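Local coordinates for ORF 37 (Human herpesvirus 8 type M, PDB 3FHD), which degrades DNA as a metal-dependent alkaline nuclease with endonuclease and exonuclease activities, processing branched or non-linear viral DNA intermediates into packageable unit-length genomes, at residues C224-M230 and R255-D259; F238-L242 and L401-V406. The contacts are given in a common frame with arbitrary orientation. Residue numbers count along the deposited sequence, not the author numbering.

Interaction 1: C224-M230 and R255-D259; sequences CLDYGFM and RLQFD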
# COMPACT_ATOMS: atom_id res chain seq x y z
N CYS A 224 -3.22 -10.56 -9.60
CA CYS A 224 -2.68 -10.93 -8.32
C CYS A 224 -3.53 -10.29 -7.25
O CYS A 224 -3.77 -9.06 -7.26
CB CYS A 224 -1.22 -10.49 -8.21
SG CYS A 224 -0.46 -11.03 -6.66
N LEU A 225 -3.98 -11.15 -6.33
CA LEU A 225 -4.80 -10.75 -5.21
C LEU A 225 -4.00 -10.60 -3.92
O LEU A 225 -4.45 -9.90 -3.03
CB LEU A 225 -5.98 -11.74 -5.01
N ASP A 226 -2.84 -11.27 -3.82
CA ASP A 226 -2.04 -11.21 -2.59
C ASP A 226 -0.57 -10.76 -2.82
O ASP A 226 0.24 -11.51 -3.34
CB ASP A 226 -2.10 -12.53 -1.81
CG ASP A 226 -3.52 -12.96 -1.49
OD1 ASP A 226 -4.21 -12.23 -0.74
OD2 ASP A 226 -3.97 -14.00 -2.01
N TYR A 227 -0.27 -9.54 -2.39
CA TYR A 227 1.05 -8.90 -2.49
C TYR A 227 1.63 -8.71 -1.10
O TYR A 227 0.92 -8.23 -0.23
CB TYR A 227 0.88 -7.49 -3.07
CG TYR A 227 0.70 -7.52 -4.55
CD1 TYR A 227 1.82 -7.63 -5.36
CD2 TYR A 227 -0.54 -7.49 -5.13
CE1 TYR A 227 1.71 -7.68 -6.70
CE2 TYR A 227 -0.66 -7.54 -6.53
CZ TYR A 227 0.49 -7.64 -7.29
OH TYR A 227 0.50 -7.70 -8.67
N GLY A 228 2.92 -8.98 -0.95
CA GLY A 228 3.63 -8.74 0.29
C GLY A 228 4.15 -7.30 0.35
O GLY A 228 3.64 -6.40 -0.32
N PHE A 229 5.17 -7.09 1.18
CA PHE A 229 5.70 -5.77 1.35
C PHE A 229 6.92 -5.56 0.42
O PHE A 229 7.88 -6.31 0.49
CB PHE A 229 6.14 -5.57 2.80
CG PHE A 229 6.41 -4.12 3.12
CD1 PHE A 229 5.41 -3.15 2.97
CD2 PHE A 229 7.66 -3.72 3.55
CE1 PHE A 229 5.67 -1.78 3.28
CE2 PHE A 229 7.93 -2.40 3.85
CZ PHE A 229 6.94 -1.43 3.70
N MET A 230 6.84 -4.56 -0.44
CA MET A 230 7.87 -4.28 -1.43
C MET A 230 8.70 -3.10 -0.97
O MET A 230 8.27 -1.95 -1.14
CB MET A 230 7.22 -3.93 -2.76
CG MET A 230 6.59 -5.18 -3.38
SD MET A 230 5.50 -4.99 -4.79
CE MET A 230 4.76 -3.42 -4.52
N ARG A 255 9.49 -14.98 -8.38
CA ARG A 255 9.11 -13.63 -7.96
C ARG A 255 8.05 -13.00 -8.88
O ARG A 255 7.72 -13.55 -9.94
CB ARG A 255 10.37 -12.76 -7.94
N LEU A 256 7.54 -11.83 -8.47
CA LEU A 256 6.53 -11.10 -9.25
C LEU A 256 7.07 -10.42 -10.49
O LEU A 256 8.20 -9.92 -10.51
CB LEU A 256 5.79 -10.05 -8.39
CG LEU A 256 4.64 -10.59 -7.53
CD1 LEU A 256 4.23 -9.53 -6.54
CD2 LEU A 256 3.43 -11.08 -8.36
N GLN A 257 6.23 -10.41 -11.53
CA GLN A 257 6.48 -9.71 -12.78
C GLN A 257 5.31 -8.76 -13.03
O GLN A 257 4.19 -9.20 -13.32
CB GLN A 257 6.61 -10.69 -13.95
CG GLN A 257 8.05 -10.98 -14.39
CD GLN A 257 8.16 -11.78 -15.70
OE1 GLN A 257 7.19 -12.40 -16.17
NE2 GLN A 257 9.35 -11.79 -16.27
N PHE A 258 5.59 -7.46 -12.92
CA PHE A 258 4.67 -6.43 -13.34
C PHE A 258 4.82 -6.17 -14.86
O PHE A 258 5.90 -5.80 -15.34
CB PHE A 258 4.97 -5.13 -12.58
CG PHE A 258 4.68 -5.19 -11.11
CD1 PHE A 258 3.37 -5.07 -10.63
CD2 PHE A 258 5.72 -5.30 -10.19
CE1 PHE A 258 3.09 -5.11 -9.26
CE2 PHE A 258 5.44 -5.33 -8.78
CZ PHE A 258 4.11 -5.23 -8.34
N ASP A 259 3.75 -6.39 -15.62
CA ASP A 259 3.73 -5.97 -17.03
C ASP A 259 3.87 -4.44 -17.08
O ASP A 259 3.26 -3.74 -16.26
CB ASP A 259 2.41 -6.40 -17.68
CG ASP A 259 2.41 -6.23 -19.19
OD1 ASP A 259 3.31 -6.78 -19.85
OD2 ASP A 259 1.48 -5.57 -19.72
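In this PD-(D/E)XK nuclease, the strand at 256-259, half of a two-stranded antiparallel hairpin with 248-250, packs its apolar side chains against the loop that joins strands 223-224 and 230-231. No hydrogen bond links the two segments; the contact is made by side chains alone. L256 points its CA-to-CB bond toward the loop and packs against the ring of Y227, with its CD2 4.2 Å from C224 SG. Q257, next along, is out of reach of the loop and pairs through its backbone with K249. F258 starts out sideways, but its ring swings in to the loop. That ring lies almost parallel to the ring of Y227 (5° between planes), but the two meet rim to rim rather than as a stack, with centroids 5.9 Å apart. V248 of the partner strand touches Y227, L256 and F258 and adds to the same apolar cluster. In the loop, G228 N bonds to E145 of helix 134-147, and Y227 O accepts from Q151 NE2, just beyond that helix. M230 completes the contact with a Met-aromatic interaction at the ring edge of F258, M230 SD lying 3.8 Å from F258 CZ.

Interaction 2: F238-L242 and L401-V406; sequences FGVSL and LQSSIV. With SO4 (sulfate ion), chain B.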
# COMPACT_ATOMS: atom_id res chain seq x y z
N PHE A 238 11.79 3.71 1.54
CA PHE A 238 10.38 3.64 1.13
C PHE A 238 9.95 2.19 0.86
O PHE A 238 10.76 1.32 0.55
CB PHE A 238 10.10 4.43 -0.15
CG PHE A 238 10.39 5.89 -0.08
CD1 PHE A 238 9.60 6.72 0.72
CD2 PHE A 238 11.42 6.47 -0.89
CE1 PHE A 238 9.85 8.12 0.77
CE2 PHE A 238 11.66 7.87 -0.85
CZ PHE A 238 10.88 8.68 -0.01
N GLY A 239 8.64 1.94 0.98
CA GLY A 239 8.08 0.65 0.63
C GLY A 239 6.56 0.70 0.62
O GLY A 239 5.95 1.58 1.25
N VAL A 240 5.94 -0.24 -0.09
CA VAL A 240 4.50 -0.33 -0.18
C VAL A 240 4.03 -1.80 -0.16
O VAL A 240 4.81 -2.75 -0.45
CB VAL A 240 3.93 0.34 -1.47
CG1 VAL A 240 4.41 1.80 -1.62
CG2 VAL A 240 4.32 -0.42 -2.70
N SER A 241 2.76 -2.01 0.20
CA SER A 241 2.12 -3.25 -0.23
C SER A 241 0.97 -2.81 -1.16
O SER A 241 0.45 -1.69 -1.03
CB SER A 241 1.62 -4.11 0.94
OG SER A 241 0.70 -3.37 1.72
N LEU A 242 0.61 -3.65 -2.11
CA LEU A 242 -0.47 -3.32 -2.99
C LEU A 242 -1.72 -4.12 -2.63
O LEU A 242 -1.60 -5.23 -2.13
CB LEU A 242 -0.09 -3.61 -4.43
CG LEU A 242 1.20 -2.95 -5.01
CD1 LEU A 242 1.44 -3.44 -6.42
CD2 LEU A 242 1.13 -1.42 -4.99
N LEU A 401 3.05 7.06 -4.05
CA LEU A 401 4.18 6.19 -3.64
C LEU A 401 4.14 4.76 -4.22
O LEU A 401 5.18 4.22 -4.59
CB LEU A 401 4.37 6.15 -2.12
CG LEU A 401 5.66 5.46 -1.63
CD1 LEU A 401 6.96 6.22 -2.12
CD2 LEU A 401 5.67 5.30 -0.08
N GLN A 402 2.95 4.14 -4.28
CA GLN A 402 2.82 2.83 -4.90
C GLN A 402 3.25 2.90 -6.37
O GLN A 402 3.91 1.98 -6.85
CB GLN A 402 1.40 2.26 -4.80
CG GLN A 402 0.89 2.12 -3.40
CD GLN A 402 -0.57 1.67 -3.32
OE1 GLN A 402 -1.19 1.35 -4.33
NE2 GLN A 402 -1.09 1.64 -2.12
N SER A 403 2.90 3.97 -7.09
CA SER A 403 3.37 4.09 -8.46
C SER A 403 4.92 4.15 -8.56
O SER A 403 5.50 3.54 -9.45
CB SER A 403 2.74 5.31 -9.23
OG SER A 403 3.27 6.56 -8.79
N SER A 404 5.56 4.88 -7.66
CA SER A 404 7.02 5.03 -7.67
C SER A 404 7.72 3.68 -7.42
O SER A 404 8.72 3.36 -8.11
CB SER A 404 7.43 6.03 -6.57
OG SER A 404 6.96 7.32 -6.94
N ILE A 405 7.19 2.90 -6.47
CA ILE A 405 7.76 1.59 -6.16
C ILE A 405 7.51 0.59 -7.28
O ILE A 405 8.44 -0.11 -7.70
CB ILE A 405 7.32 1.00 -4.80
CG1 ILE A 405 7.82 1.88 -3.62
CG2 ILE A 405 7.71 -0.52 -4.69
CD1 ILE A 405 9.32 2.04 -3.58
N VAL A 406 6.28 0.53 -7.80
CA VAL A 406 5.99 -0.33 -8.98
C VAL A 406 6.91 -0.02 -10.17
O VAL A 406 7.43 -0.92 -10.85
CB VAL A 406 4.50 -0.21 -9.41
CG1 VAL A 406 4.29 -0.90 -10.76
CG2 VAL A 406 3.59 -0.89 -8.41
S SO4 B . 1.11 0.29 2.77
O1 SO4 B . 1.47 1.19 3.86
O2 SO4 B . -0.30 0.51 2.44
O3 SO4 B . 1.96 0.65 1.66
O4 SO4 B . 1.43 -1.06 3.13
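V240 is the principal bump of the strand face. Its CG1 projects onto the helix between L401 and Q402, 3.9 Å from L401 CG and 3.8 Å from Q402 CA, while its CG2 rests 3.9 Å from I405 CB, so the valine fills the hollow bounded by these three residues. Beside it the G239 backbone presents a low stretch between the F238 and V240 side chains, with G239 CA 4.4 Å from I405 CG1 and G239 O 4.0 Å from L401 CD2. At one end F238 lies against the helix, F238 CD1 being 3.9 Å from L401 CD1; at the other, L242 CD1 meets V406 CG2 at 3.9 Å. Strand 238-240 and helix segment 401-406 run nearly perpendicular, at 100° with axes 8.0 Å apart, a crossing that sets the small sheet holding 238-240 on helix 394-412 of this PD-(D/E)XK nuclease, just ahead of the metal ligand D243. Q402 extends past V240, and its NE2 is hydrogen-bonded to E266, another magnesium ligand. The CA-to-CB bond of S241 points away from the helix, and here a sulfate, probably from the crystallisation liquor, is bound: S241 N donates to O3 at 3.1 Å and S241 OG to O4 at 2.8 Å, while R161, S167 and S168 hold the same ion.

How the interactions relate
Interactions 1 and 2, with centres about 11 Å apart, form one continuous buried region. The loop of interaction 1 runs into strand 230-231, the antiparallel neighbour of strand 238-240, and a probable hydrogen bond from M230 N to V240 O (2.7 Å) joins them. M230 bridges the two contacts, since its side chain also touches I405 and L242; L242 in turn packs against F258. Both lie near the magnesium site of D243, E266 and I267, interaction 2 closer: the side chain of Q402 comes to about 7 Å from the bound ion, that of Y227 to about 11 Å. Interaction 1 packs on L242, next to D243, with the side chain of Y227 about 7 Å from that of D243.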